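Local coordinates for superoxide dismutase (Clostridium difficile, PDB 3TJT), which probably protects cells from toxic oxygen radicals by converting superoxide into hydrogen peroxide and oxygen at a bound iron ion, at residues P50-Y55 against D65-D70; C58-N63 against T73-N78; E101-A106 against G142-M147. All blocks are in the same frame, centred on the assembly; numbering follows the deposited sequence.

Contact 1. Residues P50-Y55 against D65-D70; sequences PELYNY and DSLPKD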
loop_
_atom_site.group_PDB
_atom_site.type_symbol
_atom_site.label_atom_id
_atom_site.label_comp_id
_atom_site.label_asym_id
_atom_site.label_seq_id
_atom_site.Cartn_x
_atom_site.Cartn_y
_atom_site.Cartn_z
ATOM N N PRO A 50 1.315 -7.998 29.505
ATOM C CA PRO A 50 0.817 -6.690 29.951
ATOM C C PRO A 50 1.903 -5.732 30.441
ATOM O O PRO A 50 1.654 -4.528 30.493
ATOM C CB PRO A 50 -0.153 -7.039 31.090
ATOM C CG PRO A 50 0.181 -8.453 31.475
ATOM C CD PRO A 50 0.681 -9.113 30.229
ATOM N N GLU A 51 3.086 -6.230 30.791
ATOM C CA GLU A 51 4.152 -5.311 31.182
ATOM C C GLU A 51 4.542 -4.385 30.025
ATOM O O GLU A 51 5.085 -3.305 30.243
ATOM C CB GLU A 51 5.379 -6.056 31.709
ATOM C CG GLU A 51 6.084 -6.911 30.679
ATOM C CD GLU A 51 7.005 -7.934 31.334
ATOM O OE1 GLU A 51 8.106 -7.542 31.781
ATOM O OE2 GLU A 51 6.616 -9.118 31.421
ATOM N N LEU A 52 4.270 -4.805 28.795
ATOM C CA LEU A 52 4.630 -3.988 27.637
ATOM C C LEU A 52 3.764 -2.734 27.500
ATOM O O LEU A 52 4.116 -1.806 26.766
ATOM C CB LEU A 52 4.597 -4.822 26.350
ATOM C CG LEU A 52 5.656 -5.929 26.280
ATOM C CD1 LEU A 52 5.475 -6.732 24.995
ATOM C CD2 LEU A 52 7.083 -5.341 26.356
ATOM N N TYR A 53 2.641 -2.692 28.211
ATOM C CA TYR A 53 1.824 -1.479 28.220
ATOM C C TYR A 53 2.589 -0.344 28.891
ATOM O O TYR A 53 2.245 0.823 28.728
ATOM C CB TYR A 53 0.489 -1.684 28.942
ATOM C CG TYR A 53 -0.510 -2.571 28.227
ATOM C CD1 TYR A 53 -0.974 -2.257 26.950
ATOM C CD2 TYR A 53 -1.008 -3.715 28.842
ATOM C CE1 TYR A 53 -1.894 -3.071 26.310
ATOM C CE2 TYR A 53 -1.926 -4.529 28.213
ATOM C CZ TYR A 53 -2.366 -4.210 26.948
ATOM O OH TYR A 53 -3.287 -5.037 26.331
ATOM N N ASN A 54 3.628 -0.688 29.648
ATOM C CA ASN A 54 4.447 0.329 30.296
ATOM C C ASN A 54 5.617 0.822 29.445
ATOM O O ASN A 54 6.319 1.756 29.830
ATOM C CB ASN A 54 4.922 -0.151 31.668
ATOM C CG ASN A 54 3.775 -0.304 32.654
ATOM O OD1 ASN A 54 2.811 0.463 32.625
ATOM N ND2 ASN A 54 3.871 -1.295 33.529
ATOM N N TYR A 55 5.828 0.205 28.283
ATOM C CA TYR A 55 6.759 0.753 27.308
ATOM C C TYR A 55 6.066 1.921 26.608
ATOM O O TYR A 55 4.845 1.922 26.452
ATOM C CB TYR A 55 7.112 -0.279 26.234
ATOM C CG TYR A 55 8.096 -1.379 26.597
ATOM C CD1 TYR A 55 8.161 -1.915 27.881
ATOM C CD2 TYR A 55 8.936 -1.910 25.625
ATOM C CE1 TYR A 55 9.058 -2.949 28.180
ATOM C CE2 TYR A 55 9.821 -2.934 25.912
ATOM C CZ TYR A 55 9.882 -3.446 27.186
ATOM O OH TYR A 55 10.781 -4.467 27.440
ATOM N N ASP A 65 13.313 -6.110 17.479
ATOM C CA ASP A 65 14.071 -7.348 17.310
ATOM C C ASP A 65 14.366 -8.070 18.627
ATOM O O ASP A 65 14.940 -9.160 18.620
ATOM C CB ASP A 65 15.363 -7.082 16.546
ATOM C CG ASP A 65 15.109 -6.577 15.138
ATOM O OD1 ASP A 65 14.122 -7.028 14.517
ATOM O OD2 ASP A 65 15.889 -5.731 14.659
ATOM N N SER A 66 13.988 -7.471 19.751
ATOM C CA SER A 66 14.175 -8.146 21.040
ATOM C C SER A 66 12.868 -8.430 21.794
ATOM O O SER A 66 12.883 -9.006 22.884
ATOM C CB SER A 66 15.172 -7.387 21.931
ATOM O OG SER A 66 14.717 -6.078 22.234
ATOM N N LEU A 67 11.735 -8.027 21.223
ATOM C CA LEU A 67 10.447 -8.372 21.794
ATOM C C LEU A 67 10.246 -9.876 21.671
ATOM O O LEU A 67 10.920 -10.523 20.871
ATOM C CB LEU A 67 9.322 -7.662 21.033
ATOM C CG LEU A 67 9.261 -6.143 21.166
ATOM C CD1 LEU A 67 8.236 -5.584 20.185
ATOM C CD2 LEU A 67 8.905 -5.766 22.592
ATOM N N PRO A 68 9.316 -10.435 22.453
ATOM C CA PRO A 68 9.000 -11.859 22.279
ATOM C C PRO A 68 8.630 -12.165 20.821
ATOM O O PRO A 68 7.908 -11.396 20.182
ATOM C CB PRO A 68 7.808 -12.068 23.208
ATOM C CG PRO A 68 7.978 -11.023 24.268
ATOM C CD PRO A 68 8.572 -9.831 23.572
ATOM N N LYS A 69 9.138 -13.280 20.307
ATOM C CA LYS A 69 9.041 -13.601 18.886
ATOM C C LYS A 69 7.612 -13.585 18.355
ATOM O O LYS A 69 7.382 -13.200 17.208
ATOM C CB LYS A 69 9.667 -14.975 18.604
ATOM C CG LYS A 69 11.168 -15.040 18.872
ATOM C CD LYS A 69 11.919 -14.105 17.939
ATOM C CE LYS A 69 13.400 -14.026 18.280
ATOM N NZ LYS A 69 14.039 -12.844 17.628
ATOM N N ASP A 70 6.658 -13.998 19.180
ATOM C CA ASP A 70 5.300 -14.212 18.686
ATOM C C ASP A 70 4.525 -12.915 18.424
ATOM O O ASP A 70 3.510 -12.930 17.732
ATOM C CB ASP A 70 4.504 -15.128 19.626
ATOM C CG ASP A 70 4.285 -14.517 20.998
ATOM O OD1 ASP A 70 5.266 -14.049 21.614
ATOM O OD2 ASP A 70 3.132 -14.528 21.474
#

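Contact 2. Residues C58-N63 against T73-N78; sequences CELLQN and TTVRNN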
loop_
_atom_site.group_PDB
_atom_site.type_symbol
_atom_site.label_atom_id
_atom_site.label_comp_id
_atom_site.label_asym_id
_atom_site.label_seq_id
_atom_site.Cartn_x
_atom_site.Cartn_y
_atom_site.Cartn_z
ATOM N N CYS A 58 7.682 4.592 21.338
ATOM C CA CYS A 58 9.053 4.694 20.861
ATOM C C CYS A 58 9.900 3.522 21.336
ATOM O O CYS A 58 10.678 2.970 20.560
ATOM C CB CYS A 58 9.698 6.018 21.275
ATOM S SG CYS A 58 9.364 7.357 20.098
ATOM N N GLU A 59 9.744 3.144 22.600
ATOM C CA GLU A 59 10.491 2.007 23.132
ATOM C C GLU A 59 10.137 0.714 22.402
ATOM O O GLU A 59 11.013 -0.099 22.093
ATOM C CB GLU A 59 10.262 1.862 24.639
ATOM C CG GLU A 59 11.013 2.920 25.432
ATOM C CD GLU A 59 10.650 2.939 26.908
ATOM O OE1 GLU A 59 9.515 2.572 27.268
ATOM O OE2 GLU A 59 11.515 3.346 27.711
ATOM N N LEU A 60 8.854 0.520 22.130
ATOM C CA LEU A 60 8.437 -0.629 21.331
ATOM C C LEU A 60 9.122 -0.612 19.962
ATOM O O LEU A 60 9.688 -1.621 19.522
ATOM C CB LEU A 60 6.913 -0.667 21.185
ATOM C CG LEU A 60 6.106 -0.997 22.446
ATOM C CD1 LEU A 60 4.614 -0.814 22.194
ATOM C CD2 LEU A 60 6.374 -2.417 22.940
ATOM N N LEU A 61 9.096 0.535 19.296
ATOM C CA LEU A 61 9.685 0.639 17.967
ATOM C C LEU A 61 11.207 0.498 17.966
ATOM O O LEU A 61 11.795 0.108 16.963
ATOM C CB LEU A 61 9.265 1.950 17.298
ATOM C CG LEU A 61 7.761 2.027 17.022
ATOM C CD1 LEU A 61 7.421 3.370 16.399
ATOM C CD2 LEU A 61 7.335 0.880 16.109
ATOM N N GLN A 62 11.842 0.826 19.092
ATOM C CA GLN A 62 13.294 0.745 19.201
ATOM C C GLN A 62 13.777 -0.652 19.574
ATOM O O GLN A 62 14.983 -0.912 19.565
ATOM C CB GLN A 62 13.808 1.736 20.262
ATOM C CG GLN A 62 13.746 3.191 19.833
ATOM C CD GLN A 62 13.940 4.160 20.996
ATOM O OE1 GLN A 62 13.624 3.851 22.156
ATOM N NE2 GLN A 62 14.442 5.344 20.687
ATOM N N ASN A 63 12.848 -1.535 19.924
ATOM C CA ASN A 63 13.217 -2.862 20.412
ATOM C C ASN A 63 12.476 -4.008 19.727
ATOM O O ASN A 63 12.281 -5.073 20.315
ATOM C CB ASN A 63 13.051 -2.938 21.937
ATOM C CG ASN A 63 14.021 -2.018 22.668
ATOM O OD1 ASN A 63 15.175 -2.385 22.914
ATOM N ND2 ASN A 63 13.566 -0.803 22.988
ATOM N N THR A 73 6.164 -8.972 14.885
ATOM C CA THR A 73 5.632 -8.415 13.646
ATOM C C THR A 73 4.370 -7.594 13.890
ATOM O O THR A 73 4.215 -6.505 13.338
ATOM C CB THR A 73 5.357 -9.525 12.609
ATOM O OG1 THR A 73 6.606 -10.090 12.199
ATOM C CG2 THR A 73 4.652 -8.962 11.387
ATOM N N THR A 74 3.474 -8.097 14.726
ATOM C CA THR A 74 2.233 -7.374 14.974
ATOM C C THR A 74 2.529 -6.058 15.687
ATOM O O THR A 74 1.866 -5.055 15.439
ATOM C CB THR A 74 1.197 -8.210 15.763
ATOM O OG1 THR A 74 -0.010 -7.452 15.918
ATOM C CG2 THR A 74 1.724 -8.572 17.125
ATOM N N VAL A 75 3.537 -6.049 16.556
ATOM C CA VAL A 75 3.924 -4.790 17.192
ATOM C C VAL A 75 4.568 -3.829 16.193
ATOM O O VAL A 75 4.269 -2.638 16.197
ATOM C CB VAL A 75 4.824 -5.004 18.425
ATOM C CG1 VAL A 75 5.331 -3.657 18.942
ATOM C CG2 VAL A 75 4.050 -5.740 19.519
ATOM N N ARG A 76 5.441 -4.338 15.329
ATOM C CA ARG A 76 6.041 -3.511 14.289
ATOM C C ARG A 76 4.945 -2.796 13.493
ATOM O O ARG A 76 4.979 -1.582 13.294
ATOM C CB ARG A 76 6.874 -4.392 13.352
ATOM C CG ARG A 76 7.391 -3.710 12.102
ATOM C CD ARG A 76 8.170 -4.752 11.276
ATOM N NE ARG A 76 8.718 -4.222 10.033
ATOM C CZ ARG A 76 9.502 -4.927 9.219
ATOM N NH1 ARG A 76 9.823 -6.180 9.532
ATOM N NH2 ARG A 76 9.971 -4.387 8.102
ATOM N N ASN A 77 3.952 -3.552 13.054
ATOM C CA ASN A 77 2.913 -2.963 12.211
ATOM C C ASN A 77 1.976 -2.021 12.960
ATOM O O ASN A 77 1.639 -0.950 12.455
ATOM C CB ASN A 77 2.102 -4.061 11.525
ATOM C CG ASN A 77 2.917 -4.829 10.505
ATOM O OD1 ASN A 77 3.919 -4.327 9.990
ATOM N ND2 ASN A 77 2.480 -6.056 10.197
ATOM N N ASN A 78 1.564 -2.410 14.161
ATOM C CA ASN A 78 0.511 -1.673 14.851
ATOM C C ASN A 78 1.033 -0.569 15.769
ATOM O O ASN A 78 0.447 0.507 15.833
ATOM C CB ASN A 78 -0.434 -2.640 15.559
ATOM C CG ASN A 78 -1.192 -3.514 14.570
ATOM O OD1 ASN A 78 -0.944 -4.723 14.446
ATOM N ND2 ASN A 78 -2.085 -2.894 13.826
#

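Contact 3. Residues E101-A106 against G142-M147; sequences ESLKEA and GKLSIM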
loop_
_atom_site.group_PDB
_atom_site.type_symbol
_atom_site.label_atom_id
_atom_site.label_comp_id
_atom_site.label_asym_id
_atom_site.label_seq_id
_atom_site.Cartn_x
_atom_site.Cartn_y
_atom_site.Cartn_z
ATOM N N GLU A 101 14.286 29.533 13.317
ATOM C CA GLU A 101 15.299 29.142 14.292
ATOM C C GLU A 101 16.217 28.041 13.764
ATOM O O GLU A 101 16.586 28.053 12.593
ATOM C CB GLU A 101 14.652 28.760 15.634
ATOM C CG GLU A 101 13.829 29.899 16.253
ATOM C CD GLU A 101 13.243 29.558 17.623
ATOM O OE1 GLU A 101 13.840 28.739 18.355
ATOM O OE2 GLU A 101 12.183 30.122 17.979
ATOM N N SER A 102 16.604 27.109 14.630
ATOM C CA SER A 102 17.623 26.134 14.256
ATOM C C SER A 102 17.185 25.195 13.131
ATOM O O SER A 102 18.018 24.710 12.379
ATOM C CB SER A 102 18.094 25.330 15.473
ATOM O OG SER A 102 17.029 24.604 16.063
ATOM N N LEU A 103 15.884 24.935 13.016
ATOM C CA LEU A 103 15.412 24.052 11.950
ATOM C C LEU A 103 15.542 24.742 10.600
ATOM O O LEU A 103 15.996 24.141 9.627
ATOM C CB LEU A 103 13.973 23.588 12.209
ATOM C CG LEU A 103 13.361 22.681 11.130
ATOM C CD1 LEU A 103 14.235 21.454 10.892
ATOM C CD2 LEU A 103 11.953 22.271 11.529
ATOM N N LYS A 104 15.156 26.015 10.541
ATOM C CA LYS A 104 15.318 26.801 9.327
ATOM C C LYS A 104 16.779 26.800 8.880
ATOM O O LYS A 104 17.090 26.606 7.704
ATOM C CB LYS A 104 14.845 28.243 9.561
ATOM C CG LYS A 104 15.037 29.174 8.367
ATOM C CD LYS A 104 14.590 30.596 8.723
ATOM C CE LYS A 104 14.864 31.582 7.601
ATOM N NZ LYS A 104 13.972 31.369 6.428
ATOM N N GLU A 105 17.681 27.018 9.831
ATOM C CA GLU A 105 19.101 27.060 9.509
ATOM C C GLU A 105 19.632 25.704 9.056
ATOM O O GLU A 105 20.426 25.621 8.113
ATOM C CB GLU A 105 19.896 27.574 10.707
ATOM C CG GLU A 105 19.551 29.012 11.060
ATOM C CD GLU A 105 20.177 29.469 12.364
ATOM O OE1 GLU A 105 21.152 28.828 12.817
ATOM O OE2 GLU A 105 19.691 30.472 12.934
ATOM N N ALA A 106 19.187 24.649 9.729
ATOM C CA ALA A 106 19.638 23.298 9.418
ATOM C C ALA A 106 19.193 22.883 8.021
ATOM O O ALA A 106 19.929 22.217 7.295
ATOM C CB ALA A 106 19.132 22.315 10.462
ATOM N N GLY A 142 21.860 16.104 14.807
ATOM C CA GLY A 142 21.071 17.147 14.172
ATOM C C GLY A 142 21.227 17.284 12.668
ATOM O O GLY A 142 20.710 18.230 12.071
ATOM N N LYS A 143 21.937 16.349 12.048
ATOM C CA LYS A 143 22.097 16.352 10.598
ATOM C C LYS A 143 20.787 15.890 9.952
ATOM O O LYS A 143 20.248 14.861 10.341
ATOM C CB LYS A 143 23.236 15.407 10.198
ATOM C CG LYS A 143 23.531 15.363 8.713
ATOM C CD LYS A 143 24.128 16.674 8.236
ATOM C CE LYS A 143 24.540 16.608 6.774
ATOM N NZ LYS A 143 24.976 17.944 6.267
ATOM N N LEU A 144 20.290 16.643 8.973
ATOM C CA LEU A 144 19.011 16.309 8.331
ATOM C C LEU A 144 19.173 15.521 7.035
ATOM O O LEU A 144 20.127 15.726 6.288
ATOM C CB LEU A 144 18.206 17.581 8.040
ATOM C CG LEU A 144 17.810 18.449 9.234
ATOM C CD1 LEU A 144 17.150 19.759 8.756
ATOM C CD2 LEU A 144 16.897 17.689 10.187
ATOM N N SER A 145 18.217 14.635 6.766
ATOM C CA SER A 145 18.154 13.924 5.502
ATOM C C SER A 145 16.700 13.559 5.222
ATOM O O SER A 145 15.854 13.648 6.104
ATOM C CB SER A 145 19.006 12.649 5.549
ATOM O OG SER A 145 18.549 11.764 6.559
ATOM N N ILE A 146 16.417 13.164 3.989
ATOM C CA ILE A 146 15.088 12.670 3.638
ATOM C C ILE A 146 15.155 11.165 3.375
ATOM O O ILE A 146 16.075 10.693 2.706
ATOM C CB ILE A 146 14.540 13.405 2.409
ATOM C CG1 ILE A 146 14.237 14.861 2.783
ATOM C CG2 ILE A 146 13.280 12.711 1.889
ATOM C CD1 ILE A 146 14.069 15.774 1.600
ATOM N N MET A 147 14.213 10.414 3.935
ATOM C CA MET A 147 14.158 8.970 3.702
ATOM C C MET A 147 12.705 8.529 3.641
ATOM O O MET A 147 11.807 9.254 4.067
ATOM C CB MET A 147 14.841 8.208 4.840
ATOM C CG MET A 147 13.995 8.202 6.128
ATOM S SD MET A 147 14.629 7.138 7.418
ATOM C CE MET A 147 14.332 5.514 6.718
#

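Contact 1. Residues P50-Y55 against D65-D70
Leu52 and Leu67 face each other methyl to methyl, joining two loops of the alpha-hairpin domain of an iron/manganese superoxide dismutase. One loop links helix 24-46 to helix 57-62; the other links helix 57-62 to helix 72-90. The short helix therefore lies between two connections that meet through their leucines. Both methyls of Leu52 straddle a single methyl of its partner: Leu52 CD2 lies 4.2 Å and Leu52 CD1 4.3 Å from Leu67 CD2. The CB of Leu52 already aims at the other loop, whereas Leu67 reaches the contact through the outer part of its side chain. In Leu67, with CD1 anti to CA (chi2 171°), CD2 is the methyl that meets Leu52.

Tyr55 is the third member of the contact. Its ring meets Leu67 obliquely, with CE2 4.5 Å from Leu67 CD2, a looser approach than that of the leucine pair. The tyrosine and Leu52 belong to the same segment, and the backbone sets their spacing. Residues 50-54 form a 3-10 turn, and the bond from Tyr55 N to Leu52 O, 3.0 Å long, continues its three-residue repeat, so that both side chains come out on the side of Leu67.

The core of this small cluster is wholly apolar, and polar groups tie down its margins. Leu52 also packs on Leu46 and Ile71, while Asp70 at the far end of the second loop forms a salt bridge with Lys48 and a hydrogen bond with Tyr49. Within the first loop one branch of Leu52 serves twice: besides meeting Leu67, its CD2 sits over the centre of the Tyr55 ring, 3.4 Å above the plane.

Contact 2. Residues C58-N63 against T73-N78
Val75 lays its CG1 methyl along the side chain of Leu60, with CG1 4.1 Å from Leu60 CB and 4.3 Å from Leu60 CD2, so the valine touches both the base of the leucine and one of its end methyls. The valine methyl stands anti to its own backbone nitrogen (chi1 173°), and the CB atoms of both residues face across the gap between the two helices.

Leu61 adds a second, softer touch. Its CD2 lies 4.4 Å from Arg76 O, a methyl resting near a main-chain carbonyl. Here the backbones make their closest CA approach, the CA atoms of Leu61 and Arg76 being 6.6 Å apart. The arginine contributes backbone, since its CB points away from helix 57-62 and its extended side chain carries NE to a salt bridge with Asp153.

Asn63 bends back on the preceding turn: its ND2 donates to Glu59 O at 2.8 Å, nearly straight at 171°, with the acceptor close to the plane of the amide.

Helix 57-62 thus packs on the first turns of helix 72-90. Leu61 also touches Ala79 and Tyr83 of the latter helix, which farther along supplies the iron ligand His85. Val75 reaches Leu46 of helix 24-46 as well, while Asn77 packs on Phe129 of the second subunit.

Contact 3. Residues E101-A106 against G142-M147
In the C-terminal alpha/beta domain, helix 101-111 packs on strand 144-150, an outer strand of the three-stranded antiparallel sheet, through Leu103 and Ala106 on the helix and Leu144 on the strand. Leu144 supplies the strand's side of the contact. Its CB points at the helix, and CG stands anti to the carbonyl carbon, with CD1 extended beyond it (chi2 174°). That methyl ends up 3.7 Å from Ala106 CB and 3.8 Å from Ala106 C, seated against both the short side chain and the main chain of the helix. With no side-chain atom beyond CB, alanine allows this close approach, and the CA atoms of Ala106 and Leu144 are 7.1 Å apart.

Leu103, one turn earlier, meets the same methyl from another direction: its CD1 lies 4.0 Å from Leu144 CD1. The two leucine side chains cross at about a right angle, a meeting of branch ends and not a side-by-side overlap. Leu103 arrives there because CG is anti to its backbone nitrogen (chi1 178°), which swings the branches toward the strand although CB itself is not aimed at it.

The surroundings complete the layer. Leu144 also rests on Leu136 and Ala138 of the central strand 132-138, while Leu103 touches Ala197 and Ala106 touches Tyr201, both of helix 194-202.

The two segments meet by van der Waals packing alone, with one methyl shared by two helical residues, and such packing has little directional preference. Polar anchoring lies beside it: Asp110, farther along the same helix, accepts a hydrogen bond from Leu144 N with one carboxylate oxygen and forms a salt bridge with Lys143 NZ through the other, so the same carboxylate bonds to two successive residues at the start of the strand, consistent with its holding Leu144 beside the helix.

Contacts 1 and 2 form one continuous apolar cluster in the alpha-hairpin domain. Their centres are 8 Å apart, and their segments alternate along the chain, so helix 57-62 and its flanking loops are fastened together onto helix 72-90. Leu67 CD1 meets Val75 CG1 at 3.7 Å, and Tyr55 CD2 meets Leu60 CD2 at the same distance, joining the two contacts directly. Contact 3 comes later in the sequence, in the C-terminal domain, its centre about 33 Å from that of contact 1 and 26 Å from that of contact 2. It touches neither of them, whereas the iron ligands come from both domains: His30 and His85, then Asp167 and His171.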